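Local coordinates for Ulp1-like SUMO protease (PDB 6DG4), which probably cleaves SUMO from its conjugates as a cysteine protease of the Ulp1 (C48) family, this chain being its catalytic domain, at residues K52-T57 with Q231-A236; F70-Y75 with G242-D247; K88-T93 with L123-I128; R147-H152 with E185-D190; G203-T208 with Y223-L228. All coordinates share one frame; numbering follows the deposited sequence. Where two conformers were deposited one is given.

Interaction 1. Residues K52-T57 with Q231-A236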
# COMPACT_ATOMS: atom_id res chain seq x y z
N LYS A 52 -13.33 11.37 3.73
CA LYS A 52 -12.63 10.44 2.84
C LYS A 52 -11.81 9.40 3.59
O LYS A 52 -10.96 8.74 2.99
CB LYS A 52 -11.76 11.22 1.85
CG LYS A 52 -12.52 12.29 1.06
CD LYS A 52 -13.62 11.69 0.20
CE LYS A 52 -14.38 12.76 -0.58
NZ LYS A 52 -15.39 12.18 -1.49
N LEU A 53 -12.05 9.21 4.89
CA LEU A 53 -11.33 8.20 5.65
C LEU A 53 -12.11 7.68 6.85
O LEU A 53 -12.36 6.48 6.96
CB LEU A 53 -9.96 8.73 6.10
CG LEU A 53 -9.13 7.80 6.99
CD1 LEU A 53 -8.94 6.41 6.40
CD2 LEU A 53 -7.77 8.44 7.26
N LEU A 54 -12.51 8.57 7.75
CA LEU A 54 -12.97 8.12 9.06
C LEU A 54 -14.35 7.47 9.09
O LEU A 54 -14.53 6.51 9.84
CB LEU A 54 -12.91 9.27 10.07
CG LEU A 54 -11.49 9.64 10.49
CD1 LEU A 54 -11.50 10.94 11.28
CD2 LEU A 54 -10.85 8.51 11.28
N PRO A 55 -15.35 7.95 8.36
CA PRO A 55 -16.65 7.26 8.40
C PRO A 55 -16.50 5.81 7.96
O PRO A 55 -15.79 5.51 6.99
CB PRO A 55 -17.52 8.06 7.43
CG PRO A 55 -16.87 9.41 7.36
CD PRO A 55 -15.39 9.13 7.48
N ALA A 56 -17.17 4.92 8.68
CA ALA A 56 -17.03 3.49 8.42
C ALA A 56 -17.50 3.10 7.03
O ALA A 56 -17.12 2.03 6.54
CB ALA A 56 -17.80 2.70 9.47
N THR A 57 -18.30 3.94 6.38
CA THR A 57 -18.79 3.65 5.03
C THR A 57 -18.21 4.59 3.97
O THR A 57 -18.71 4.59 2.84
CB THR A 57 -20.32 3.65 4.96
OG1 THR A 57 -20.84 4.97 5.21
CG2 THR A 57 -20.91 2.66 5.96
N GLN A 231 -9.58 0.30 11.82
CA GLN A 231 -8.40 0.52 11.00
C GLN A 231 -8.41 1.89 10.35
O GLN A 231 -7.35 2.50 10.17
CB GLN A 231 -8.30 -0.58 9.95
CG GLN A 231 -7.07 -0.51 9.05
CD GLN A 231 -5.76 -0.85 9.74
OE1 GLN A 231 -5.57 -0.60 10.93
NE2 GLN A 231 -4.84 -1.42 8.97
N ARG A 232 -9.59 2.42 9.99
CA ARG A 232 -9.65 3.78 9.47
C ARG A 232 -9.12 4.78 10.49
O ARG A 232 -8.41 5.72 10.13
CB ARG A 232 -11.09 4.13 9.09
CG ARG A 232 -11.61 3.34 7.91
CD ARG A 232 -13.13 3.41 7.86
NE ARG A 232 -13.66 2.63 6.74
CZ ARG A 232 -13.86 3.11 5.52
NH1 ARG A 232 -13.58 4.38 5.24
NH2 ARG A 232 -14.32 2.31 4.56
N GLN A 233 -9.48 4.61 11.77
CA GLN A 233 -8.99 5.49 12.81
C GLN A 233 -7.48 5.36 12.96
O GLN A 233 -6.78 6.36 13.17
CB GLN A 233 -9.63 5.16 14.15
CG GLN A 233 -11.09 5.42 14.24
CD GLN A 233 -11.56 5.21 15.66
OE1 GLN A 233 -12.01 6.14 16.34
NE2 GLN A 233 -11.43 3.99 16.14
N ARG A 234 -6.97 4.13 12.88
CA ARG A 234 -5.53 3.92 13.01
C ARG A 234 -4.77 4.53 11.85
O ARG A 234 -3.71 5.14 12.04
CB ARG A 234 -5.24 2.42 13.12
CG ARG A 234 -5.83 1.77 14.37
CD ARG A 234 -5.38 0.32 14.54
NE ARG A 234 -3.93 0.28 14.63
CZ ARG A 234 -3.22 0.62 15.71
NH1 ARG A 234 -3.81 0.99 16.84
NH2 ARG A 234 -1.91 0.60 15.64
N ILE A 235 -5.29 4.39 10.62
CA ILE A 235 -4.67 5.03 9.47
C ILE A 235 -4.65 6.53 9.66
O ILE A 235 -3.65 7.20 9.38
CB ILE A 235 -5.41 4.62 8.18
CG1 ILE A 235 -5.18 3.14 7.87
CG2 ILE A 235 -4.95 5.49 6.99
CD1 ILE A 235 -6.19 2.58 6.89
N ALA A 236 -5.76 7.10 10.13
CA ALA A 236 -5.81 8.54 10.39
C ALA A 236 -4.73 8.95 11.38
O ALA A 236 -4.03 9.95 11.17
CB ALA A 236 -7.20 8.93 10.91
O HOH W 1 -15.10 0.30 7.50
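R232 reaches out of helix 228-241 into the loop 52-57 and donates NH1 to the carbonyl oxygen of L53 at 3.0 Å, with an N-H...O angle of 165°. L53 O lies close to the guanidinium plane. The chain of R232 is extended from CG to NE, and its methylenes run past the same carbonyl, CD standing 3.3 Å from L53 O. P55 O and A56 O lie over one face of the guanidinium instead; water 1 accepts from R232 NE and donates to A56 O. A58 O takes a further bond from NH1 and D201 a salt bridge from NH2, so an arginine, with donors pointing several ways, suits a loop rich in carbonyls. In this Ulp1-type protease domain the loop links helix 46-50 to helix 62-80, and R232 ties it to a helix 174 residues further on. L53 and L54 supply the apolar half. CG of L53 is anti to the backbone N (chi1 176°), and CD2 beyond it sits 3.7 Å from A236 CB. From L54, CD2 reaches A236 CB as well, also at 3.7 Å, the short alanine allowing both leucines close to the helix. V23 of helix 17-27 and F49 also touch L54.

Interaction 2. Residues F70-Y75 with G242-D247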
# COMPACT_ATOMS: atom_id res chain seq x y z
N PHE A 70 2.87 5.06 0.92
CA PHE A 70 4.22 5.62 0.93
C PHE A 70 4.86 5.50 2.32
O PHE A 70 6.06 5.25 2.44
CB PHE A 70 4.20 7.08 0.47
CG PHE A 70 4.39 7.26 -1.02
CD1 PHE A 70 3.67 6.49 -1.93
CD2 PHE A 70 5.26 8.20 -1.51
CE1 PHE A 70 3.85 6.65 -3.30
CE2 PHE A 70 5.45 8.37 -2.87
CZ PHE A 70 4.73 7.59 -3.76
N TYR A 71 4.06 5.66 3.38
CA TYR A 71 4.60 5.51 4.73
C TYR A 71 4.99 4.06 5.03
O TYR A 71 5.95 3.84 5.78
CB TYR A 71 3.61 6.02 5.78
CG TYR A 71 3.60 7.53 5.99
CD1 TYR A 71 4.79 8.24 6.09
CD2 TYR A 71 2.41 8.23 6.09
CE1 TYR A 71 4.79 9.60 6.29
CE2 TYR A 71 2.41 9.61 6.29
CZ TYR A 71 3.60 10.29 6.39
OH TYR A 71 3.61 11.65 6.58
N ILE A 72 4.27 3.08 4.47
CA ILE A 72 4.68 1.68 4.62
C ILE A 72 6.07 1.49 4.04
O ILE A 72 6.97 0.93 4.68
CB ILE A 72 3.68 0.74 3.93
CG1 ILE A 72 2.27 0.90 4.50
CG2 ILE A 72 4.13 -0.71 4.04
CD1 ILE A 72 1.21 0.16 3.70
N ALA A 73 6.25 1.93 2.80
CA ALA A 73 7.54 1.76 2.14
C ALA A 73 8.64 2.46 2.92
O ALA A 73 9.73 1.91 3.09
CB ALA A 73 7.47 2.30 0.71
N ASP A 74 8.37 3.66 3.41
CA ASP A 74 9.40 4.40 4.13
C ASP A 74 9.76 3.71 5.44
O ASP A 74 10.93 3.73 5.85
CB ASP A 74 8.96 5.84 4.36
CG ASP A 74 10.12 6.73 4.68
OD1 ASP A 74 11.04 6.83 3.84
OD2 ASP A 74 10.13 7.32 5.77
N TYR A 75 8.78 3.11 6.12
CA TYR A 75 9.10 2.32 7.31
C TYR A 75 10.13 1.24 6.97
O TYR A 75 11.13 1.08 7.67
CB TYR A 75 7.84 1.69 7.94
CG TYR A 75 8.28 0.67 8.96
CD1 TYR A 75 8.62 1.04 10.25
CD2 TYR A 75 8.44 -0.66 8.59
CE1 TYR A 75 9.09 0.09 11.15
CE2 TYR A 75 8.89 -1.60 9.48
CZ TYR A 75 9.23 -1.22 10.75
OH TYR A 75 9.70 -2.18 11.61
N GLY A 242 2.67 11.48 11.10
CA GLY A 242 3.76 11.54 10.15
C GLY A 242 4.40 10.22 9.82
O GLY A 242 5.57 10.19 9.43
N GLY A 243 3.68 9.10 10.00
CA GLY A 243 4.14 7.82 9.50
C GLY A 243 4.18 6.74 10.56
O GLY A 243 3.74 6.92 11.70
N PHE A 244 4.70 5.58 10.15
CA PHE A 244 4.82 4.40 11.01
C PHE A 244 6.12 4.52 11.80
O PHE A 244 7.12 3.86 11.52
CB PHE A 244 4.79 3.13 10.18
CG PHE A 244 3.47 2.87 9.52
CD1 PHE A 244 2.41 2.35 10.24
CD2 PHE A 244 3.29 3.13 8.17
CE1 PHE A 244 1.20 2.11 9.63
CE2 PHE A 244 2.08 2.89 7.56
CZ PHE A 244 1.03 2.37 8.29
N LYS A 245 6.08 5.38 12.81
CA LYS A 245 7.22 5.66 13.65
C LYS A 245 6.70 6.07 15.02
O LYS A 245 5.52 6.39 15.18
CB LYS A 245 8.09 6.77 13.04
CG LYS A 245 7.35 8.08 12.88
CD LYS A 245 8.21 9.17 12.24
CE LYS A 245 7.45 10.49 12.21
NZ LYS A 245 8.27 11.63 11.71
N GLY A 246 7.59 6.07 16.00
CA GLY A 246 7.16 6.45 17.33
C GLY A 246 6.10 5.49 17.83
O GLY A 246 6.30 4.27 17.83
N ASP A 247 4.94 6.02 18.22
CA ASP A 247 3.89 5.16 18.73
C ASP A 247 3.45 4.14 17.68
O ASP A 247 2.94 3.08 18.04
CB ASP A 247 2.66 5.98 19.12
CG ASP A 247 2.85 6.75 20.40
OD1 ASP A 247 3.98 6.89 20.91
OD2 ASP A 247 1.82 7.22 20.92
O HOH W 2 6.45 5.54 7.90
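Y71 lays the face of its ring against G243, whose CA stands 3.5 Å from the ring centroid and 13° off the normal, a CH-pi contact. CG is anti to the carbonyl carbon (chi1 -81°), starting the side chain toward the loop. Further out, Y71 CE1 comes to 3.3 Å from G242 O. Glycine suits position 243 twice over: a CB would clash with Y71 CD1 and, at these backbone angles, with the carbonyl O of the residue before. An alanine in place of Y71 would probably leave the glycine backbone without its aromatic cover and open a gap between helix and loop. G242, with positive phi, closes a Schellman motif ending helix 228-241; the chain then passes helix 62-80 and bends at F244, the centre of an inverse gamma turn. F244 presents its ring edge to the helix backbone, CD2 lying 3.6 Å from Y71 O. Its side chain lies alongside I72, pointing the same way, F244 CE2 being 3.7 Å from I72 CG1. Y75, with CG anti to the backbone N (chi1 168°), meets F244 O at its ring edge, 3.4 Å from CD1, while its hydroxyl bonds to D251. Water 2 donates to Y71 O and accepts from F244 N.

Interaction 3. Residues K88-T93 with L123-I128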
# COMPACT_ATOMS: atom_id res chain seq x y z
N LYS A 88 14.38 -0.97 -0.48
CA LYS A 88 13.91 -2.34 -0.30
C LYS A 88 12.41 -2.47 -0.47
O LYS A 88 11.92 -3.54 -0.86
CB LYS A 88 14.34 -2.87 1.07
CG LYS A 88 15.83 -3.23 1.12
CD LYS A 88 16.15 -4.42 0.21
CE LYS A 88 17.60 -4.80 0.25
NZ LYS A 88 17.86 -5.98 -0.63
N CYS A 89 11.66 -1.40 -0.22
CA CYS A 89 10.23 -1.36 -0.49
C CYS A 89 9.94 -0.04 -1.18
O CYS A 89 10.39 1.01 -0.72
CB CYS A 89 9.41 -1.45 0.80
SG CYS A 89 7.62 -1.58 0.56
N THR A 90 9.21 -0.09 -2.29
CA THR A 90 8.87 1.14 -2.98
C THR A 90 7.41 1.10 -3.40
O THR A 90 6.80 0.04 -3.52
CB THR A 90 9.82 1.43 -4.15
OG1 THR A 90 9.55 2.74 -4.64
CG2 THR A 90 9.65 0.42 -5.26
N ALA A 91 6.86 2.29 -3.61
CA ALA A 91 5.44 2.43 -3.87
C ALA A 91 5.24 3.42 -5.00
O ALA A 91 6.05 4.33 -5.22
CB ALA A 91 4.70 2.95 -2.64
N PHE A 92 4.13 3.24 -5.70
CA PHE A 92 3.73 4.12 -6.79
C PHE A 92 2.51 4.94 -6.40
O PHE A 92 1.75 4.59 -5.49
CB PHE A 92 3.44 3.30 -8.04
CG PHE A 92 4.68 2.79 -8.71
CD1 PHE A 92 5.28 1.63 -8.30
CD2 PHE A 92 5.26 3.51 -9.75
CE1 PHE A 92 6.43 1.17 -8.91
CE2 PHE A 92 6.40 3.05 -10.36
CZ PHE A 92 6.98 1.87 -9.94
N THR A 93 2.36 6.06 -7.10
CA THR A 93 1.22 6.93 -6.90
C THR A 93 0.02 6.44 -7.70
O THR A 93 0.09 5.47 -8.46
CB THR A 93 1.55 8.36 -7.33
OG1 THR A 93 1.61 8.42 -8.76
CG2 THR A 93 2.87 8.83 -6.71
N LEU A 123 16.24 -6.28 -8.96
CA LEU A 123 16.24 -7.52 -8.18
C LEU A 123 16.64 -7.31 -6.73
O LEU A 123 16.43 -8.22 -5.92
CB LEU A 123 17.14 -8.56 -8.85
CG LEU A 123 16.71 -9.00 -10.25
CD1 LEU A 123 17.69 -10.02 -10.81
CD2 LEU A 123 15.31 -9.59 -10.24
N ASP A 124 17.21 -6.16 -6.38
CA ASP A 124 17.55 -5.83 -5.01
C ASP A 124 16.35 -5.32 -4.22
O ASP A 124 16.40 -5.27 -2.99
CB ASP A 124 18.66 -4.77 -5.01
CG ASP A 124 19.07 -4.32 -3.61
OD1 ASP A 124 19.62 -5.15 -2.86
OD2 ASP A 124 18.88 -3.13 -3.28
N ILE A 125 15.27 -4.94 -4.89
CA ILE A 125 14.05 -4.52 -4.21
C ILE A 125 13.35 -5.76 -3.68
O ILE A 125 13.25 -6.77 -4.38
CB ILE A 125 13.15 -3.76 -5.19
CG1 ILE A 125 13.87 -2.54 -5.78
CG2 ILE A 125 11.86 -3.33 -4.51
CD1 ILE A 125 13.12 -1.89 -6.94
N ASP A 126 12.83 -5.68 -2.45
CA ASP A 126 12.01 -6.76 -1.91
C ASP A 126 10.54 -6.65 -2.30
O ASP A 126 9.90 -7.66 -2.60
CB ASP A 126 12.06 -6.78 -0.38
CG ASP A 126 13.40 -7.23 0.17
OD1 ASP A 126 14.19 -7.89 -0.54
OD2 ASP A 126 13.66 -6.92 1.35
N THR A 127 9.97 -5.44 -2.28
CA THR A 127 8.53 -5.26 -2.44
C THR A 127 8.25 -4.00 -3.23
O THR A 127 8.74 -2.92 -2.87
CB THR A 127 7.88 -5.12 -1.06
OG1 THR A 127 8.28 -6.23 -0.25
CG2 THR A 127 6.37 -5.11 -1.18
N ILE A 128 7.46 -4.14 -4.29
CA ILE A 128 6.95 -3.02 -5.07
C ILE A 128 5.43 -2.99 -4.89
O ILE A 128 4.75 -3.96 -5.24
CB ILE A 128 7.32 -3.14 -6.55
CG1 ILE A 128 8.85 -3.20 -6.71
CG2 ILE A 128 6.72 -1.99 -7.35
CD1 ILE A 128 9.30 -3.49 -8.14
O HOH W 3 16.71 -8.19 0.30
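C89 and T90 pair in parallel with T127 and I128: T127 N donates to K88 O at 3.1 Å and T90 N to T127 O at 2.9 Å. D126 N also donates to K88 O, so two donors grip that carbonyl. In K88 a bend at chi2 (-66°) turns CD toward D124; beyond it the chain is extended, and NZ donates to D124 O at 2.9 Å. The same nitrogen forms a salt bridge to D124 OD1 at 3.0 Å, meeting it from above the carboxylate plane. Water 3 accepts from K88 NZ and donates to D126 OD1. A methionine in place of K88 would probably leave the D124 carboxylate without its charged mate and the water with one anchor fewer. On one face of the sheet, C89 SG packs 3.9 Å from T127 CB. On the other, T90 and I128 lie side by side, with OG1 of T90 turned to A115 O, and I128 CG2 meets the edge of the F92 ring, 3.5 Å from CE1. Strand 89-91 is an outermost strand of the five-stranded mixed sheet, joined to its parallel neighbour 127-134 through helices 96-103 and 109-114, a beta-alpha-beta crossover.

Interaction 4. Residues R147-H152 with E185-D190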
# COMPACT_ATOMS: atom_id res chain seq x y z
N ARG A 147 11.81 -12.73 -5.02
CA ARG A 147 11.09 -13.99 -5.16
C ARG A 147 10.70 -14.28 -6.59
O ARG A 147 10.23 -15.39 -6.88
CB ARG A 147 9.84 -13.95 -4.28
CG ARG A 147 10.21 -13.84 -2.82
CD ARG A 147 9.05 -13.92 -1.90
NE ARG A 147 9.46 -13.48 -0.58
CZ ARG A 147 9.97 -14.28 0.36
NH1 ARG A 147 10.13 -15.58 0.14
NH2 ARG A 147 10.31 -13.76 1.53
N ARG A 148 10.90 -13.33 -7.50
CA ARG A 148 10.51 -13.46 -8.90
C ARG A 148 9.01 -13.74 -9.01
O ARG A 148 8.57 -14.60 -9.77
CB ARG A 148 11.33 -14.52 -9.64
CG ARG A 148 12.84 -14.46 -9.43
CD ARG A 148 13.51 -13.22 -10.04
NE ARG A 148 14.95 -13.42 -10.07
CZ ARG A 148 15.78 -13.15 -9.07
NH1 ARG A 148 15.33 -12.63 -7.94
NH2 ARG A 148 17.07 -13.43 -9.19
N THR A 149 8.21 -12.98 -8.26
CA THR A 149 6.77 -13.14 -8.32
C THR A 149 6.06 -11.82 -8.57
O THR A 149 6.55 -10.74 -8.21
CB THR A 149 6.17 -13.79 -7.06
OG1 THR A 149 6.37 -12.94 -5.92
CG2 THR A 149 6.80 -15.15 -6.82
N VAL A 150 4.90 -11.93 -9.19
CA VAL A 150 3.93 -10.84 -9.26
C VAL A 150 2.63 -11.34 -8.65
O VAL A 150 2.30 -12.52 -8.74
CB VAL A 150 3.69 -10.33 -10.69
CG1 VAL A 150 5.01 -9.93 -11.36
CG2 VAL A 150 2.95 -11.37 -11.53
N SER A 151 1.89 -10.42 -8.04
CA SER A 151 0.63 -10.75 -7.40
C SER A 151 -0.34 -9.60 -7.54
O SER A 151 0.05 -8.43 -7.63
CB SER A 151 0.80 -11.05 -5.90
OG SER A 151 1.74 -12.07 -5.67
N HIS A 152 -1.62 -9.94 -7.53
CA HIS A 152 -2.70 -8.96 -7.50
C HIS A 152 -3.65 -9.38 -6.39
O HIS A 152 -4.24 -10.47 -6.46
CB HIS A 152 -3.42 -8.93 -8.85
CG HIS A 152 -4.55 -7.96 -8.90
ND1 HIS A 152 -5.76 -8.27 -9.48
CD2 HIS A 152 -4.67 -6.69 -8.44
CE1 HIS A 152 -6.57 -7.23 -9.39
NE2 HIS A 152 -5.93 -6.26 -8.75
N GLU A 185 11.30 -18.41 -14.86
CA GLU A 185 11.61 -18.33 -13.44
C GLU A 185 10.74 -17.32 -12.71
O GLU A 185 10.80 -17.26 -11.48
CB GLU A 185 13.11 -18.07 -13.23
CG GLU A 185 13.94 -19.33 -13.50
CD GLU A 185 15.45 -19.14 -13.50
OE1 GLU A 185 16.02 -18.61 -12.51
OE2 GLU A 185 16.09 -19.57 -14.49
N TRP A 186 9.92 -16.55 -13.42
CA TRP A 186 8.92 -15.67 -12.84
C TRP A 186 7.57 -16.37 -12.81
O TRP A 186 7.27 -17.22 -13.65
CB TRP A 186 8.80 -14.37 -13.65
CG TRP A 186 9.90 -13.41 -13.33
CD1 TRP A 186 11.17 -13.41 -13.83
CD2 TRP A 186 9.83 -12.32 -12.40
NE1 TRP A 186 11.90 -12.37 -13.28
CE2 TRP A 186 11.10 -11.70 -12.40
CE3 TRP A 186 8.82 -11.81 -11.58
CZ2 TRP A 186 11.37 -10.59 -11.60
CZ3 TRP A 186 9.10 -10.71 -10.80
CH2 TRP A 186 10.37 -10.12 -10.80
N GLN A 187 6.75 -16.02 -11.82
CA GLN A 187 5.40 -16.54 -11.78
C GLN A 187 4.47 -15.56 -11.09
O GLN A 187 4.89 -14.72 -10.28
CB GLN A 187 5.30 -17.89 -11.07
CG GLN A 187 5.74 -17.88 -9.64
CD GLN A 187 5.93 -19.29 -9.10
OE1 GLN A 187 4.96 -20.00 -8.85
NE2 GLN A 187 7.18 -19.70 -8.95
N ALA A 188 3.20 -15.68 -11.42
CA ALA A 188 2.14 -14.99 -10.72
C ALA A 188 1.69 -15.88 -9.57
O ALA A 188 1.46 -17.08 -9.76
CB ALA A 188 0.98 -14.70 -11.66
N VAL A 189 1.58 -15.29 -8.38
CA VAL A 189 1.21 -16.02 -7.17
C VAL A 189 0.02 -15.32 -6.54
O VAL A 189 0.04 -14.09 -6.36
CB VAL A 189 2.38 -16.07 -6.17
CG1 VAL A 189 1.92 -16.64 -4.83
CG2 VAL A 189 3.53 -16.89 -6.74
N ASP A 190 -1.01 -16.09 -6.20
CA ASP A 190 -2.14 -15.57 -5.45
C ASP A 190 -1.91 -15.77 -3.96
O ASP A 190 -1.38 -16.80 -3.53
CB ASP A 190 -3.44 -16.29 -5.85
CG ASP A 190 -4.00 -15.81 -7.18
OD1 ASP A 190 -3.95 -14.61 -7.48
OD2 ASP A 190 -4.51 -16.67 -7.92
O HOH W 4 9.15 -17.45 -9.07
O HOH W 5 -2.01 -12.73 -7.60
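T149 and V150 pair in parallel with Q187 and A188, held first by main-chain bonds: Q187 N to R148 O at 3.1 Å, V150 N to Q187 O at 3.0 Å and V189 N to V150 O at 2.9 Å. One side-chain bond extends the ladder. S151 OG, anti to its own carbonyl carbon (chi1 -56°), donates to V189 O at 2.7 Å, a reach that suits a small hydroxyl residue. The aromatic contact lies at the other end: R148 CA stands 3.5 Å from the centroid of the six-membered ring of W186, 10° off its normal, a CH-pi contact over the ring face. R148 CD also packs on the indole, while NH1 goes to P145 O. R148 has positive phi and, with T149, faces R144 in a G1 beta bulge. Apolar contacts flank the ladder, V150 CG2 lying 3.9 Å from A188 CB on one face and T149 CG2 3.7 Å from V189 CG2 on the other. Strand 187-188 closes the beta-alpha-beta unit begun by strand 149-153 and helix 163-177. With no salt bridge across the pair, the main chain fixes the register, and S151 and W186 secure the two ends.

Interaction 5. Residues G203-T208 with Y223-L228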
# COMPACT_ATOMS: atom_id res chain seq x y z
N GLY A 203 -10.45 0.51 -0.25
CA GLY A 203 -9.23 1.25 0.03
C GLY A 203 -8.58 0.85 1.34
O GLY A 203 -7.35 0.87 1.46
N VAL A 204 -9.39 0.48 2.33
CA VAL A 204 -8.83 0.05 3.61
C VAL A 204 -8.21 -1.34 3.48
O VAL A 204 -7.14 -1.61 4.04
CB VAL A 204 -9.88 0.11 4.73
CG1 VAL A 204 -9.20 -0.05 6.07
CG2 VAL A 204 -10.67 1.43 4.67
N PHE A 205 -8.86 -2.24 2.74
CA PHE A 205 -8.25 -3.52 2.44
C PHE A 205 -6.92 -3.34 1.70
O PHE A 205 -5.94 -4.03 1.99
CB PHE A 205 -9.18 -4.36 1.56
CG PHE A 205 -10.30 -5.05 2.30
CD1 PHE A 205 -10.03 -6.12 3.14
CD2 PHE A 205 -11.62 -4.69 2.09
CE1 PHE A 205 -11.05 -6.78 3.79
CE2 PHE A 205 -12.64 -5.35 2.75
CZ PHE A 205 -12.35 -6.40 3.59
N THR A 206 -6.90 -2.44 0.72
CA THR A 206 -5.68 -2.21 -0.07
C THR A 206 -4.53 -1.76 0.83
O THR A 206 -3.42 -2.30 0.74
CB THR A 206 -5.99 -1.19 -1.17
OG1 THR A 206 -6.90 -1.77 -2.12
CG2 THR A 206 -4.75 -0.75 -1.92
N ILE A 207 -4.78 -0.79 1.70
CA ILE A 207 -3.73 -0.32 2.61
C ILE A 207 -3.29 -1.45 3.54
O ILE A 207 -2.10 -1.64 3.81
CB ILE A 207 -4.22 0.90 3.41
CG1 ILE A 207 -4.38 2.13 2.52
CG2 ILE A 207 -3.26 1.21 4.57
CD1 ILE A 207 -5.20 3.24 3.16
N THR A 208 -4.26 -2.18 4.10
CA THR A 208 -3.92 -3.18 5.11
C THR A 208 -3.17 -4.34 4.49
O THR A 208 -2.22 -4.86 5.09
CB THR A 208 -5.19 -3.63 5.83
OG1 THR A 208 -5.86 -2.49 6.39
CG2 THR A 208 -4.87 -4.59 6.96
N TYR A 223 -6.33 -10.20 10.04
CA TYR A 223 -7.39 -9.21 10.26
C TYR A 223 -8.69 -9.69 9.63
O TYR A 223 -8.73 -10.69 8.91
CB TYR A 223 -6.96 -7.82 9.77
CG TYR A 223 -6.94 -7.61 8.26
CD1 TYR A 223 -5.85 -8.01 7.49
CD2 TYR A 223 -8.00 -7.00 7.62
CE1 TYR A 223 -5.83 -7.81 6.12
CE2 TYR A 223 -8.00 -6.80 6.25
CZ TYR A 223 -6.92 -7.20 5.50
OH TYR A 223 -6.95 -6.98 4.14
N THR A 224 -9.77 -8.95 9.93
CA THR A 224 -11.09 -9.22 9.40
C THR A 224 -11.72 -7.92 8.89
O THR A 224 -11.33 -6.82 9.28
CB THR A 224 -12.03 -9.78 10.46
OG1 THR A 224 -12.37 -8.73 11.37
CG2 THR A 224 -11.40 -10.94 11.22
N GLU A 225 -12.74 -8.08 8.05
CA GLU A 225 -13.47 -6.93 7.54
C GLU A 225 -14.11 -6.12 8.67
O GLU A 225 -14.15 -4.88 8.61
CB GLU A 225 -14.54 -7.38 6.54
CG GLU A 225 -15.30 -6.23 5.91
CD GLU A 225 -16.18 -6.66 4.75
OE1 GLU A 225 -16.98 -7.61 4.93
OE2 GLU A 225 -16.09 -6.05 3.66
N ALA A 226 -14.63 -6.79 9.70
CA ALA A 226 -15.30 -6.08 10.78
C ALA A 226 -14.36 -5.18 11.57
O ALA A 226 -14.83 -4.30 12.30
CB ALA A 226 -15.98 -7.07 11.72
N GLN A 227 -13.04 -5.37 11.46
CA GLN A 227 -12.06 -4.51 12.12
C GLN A 227 -11.75 -3.24 11.33
O GLN A 227 -11.00 -2.39 11.83
CB GLN A 227 -10.76 -5.28 12.34
CG GLN A 227 -10.89 -6.43 13.31
CD GLN A 227 -9.71 -7.36 13.26
OE1 GLN A 227 -8.87 -7.27 12.38
NE2 GLN A 227 -9.66 -8.28 14.20
N LEU A 228 -12.31 -3.08 10.15
CA LEU A 228 -11.88 -1.97 9.31
C LEU A 228 -12.36 -0.60 9.77
O LEU A 228 -11.65 0.38 9.54
CB LEU A 228 -12.22 -2.24 7.84
CG LEU A 228 -11.49 -3.46 7.27
CD1 LEU A 228 -11.78 -3.60 5.80
CD2 LEU A 228 -9.98 -3.43 7.52
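F205 receives the methyl CD1 of L228 over the centre of its ring, 3.6 Å from the centroid and 12° off the normal, a CH-pi contact. The two side chains cross at about a right angle, one branch of the leucine resting on the flat phenylalanine. Two oxygens approach the same ring at its edge, near its plane: Y223 OH lies 3.4 Å from F205 CD1, and E225 OE2 lies 3.6 Å from CE2. The rim hydrogens, slightly positive, probably favour such neighbours. A second CH-pi contact joins T208 and Y223, which reach toward each other tip to tip; the methyl CG2 stands 3.5 Å from the tyrosine centroid. V204 CG1 adds a contact to L228 CD2 at 3.8 Å, these two side chains sliding past each other in opposite directions.

Several bonds hold this shell in place. T208 OG1 donates to V204 O at 2.8 Å, from the face of that carbonyl opposite to T208 N, and OG1 is itself bonded to Q231; this holds the threonine with its methyl toward the tyrosine. The hydroxyl of Y223 is bonded to N209, and E225 OE2 accepts from the backbone N of both T197 and N198. T224 N donates to Q227 OE1 at 3.1 Å, answered by a weak bond from Q227 N to T224 OG1; these two bonds tie T224 to Q227 across the 3-10 turn 225-227.

That turn leads directly into helix 228-241, which packs on helix 202-215 through V204 and I207, while T206 of helix 202-215 touches W138 and L140 of strand 137-144.

How the interactions relate
Interactions 1 and 5 lie with centres 10 Å apart and share the packing of helix 202-215 on helix 228-241: Q231 NE2 is 3.0 Å from T208 OG1, a probable hydrogen bond, and R232 CZ is 3.7 Å from V204 CG2. Interaction 2 leans on interaction 3, with A73 CB 3.5 Å from C89 O, and on interaction 5 through I72. Interactions 3 and 4 each join one outermost strand of the same sheet to its neighbour, centres about 14 Å apart, and meet at L123 and R148. Interaction 4 is farthest from interaction 1, about 31 Å between centres. In this family the nucleophilic cysteine typically begins a central helix, probably helix 202-215 here.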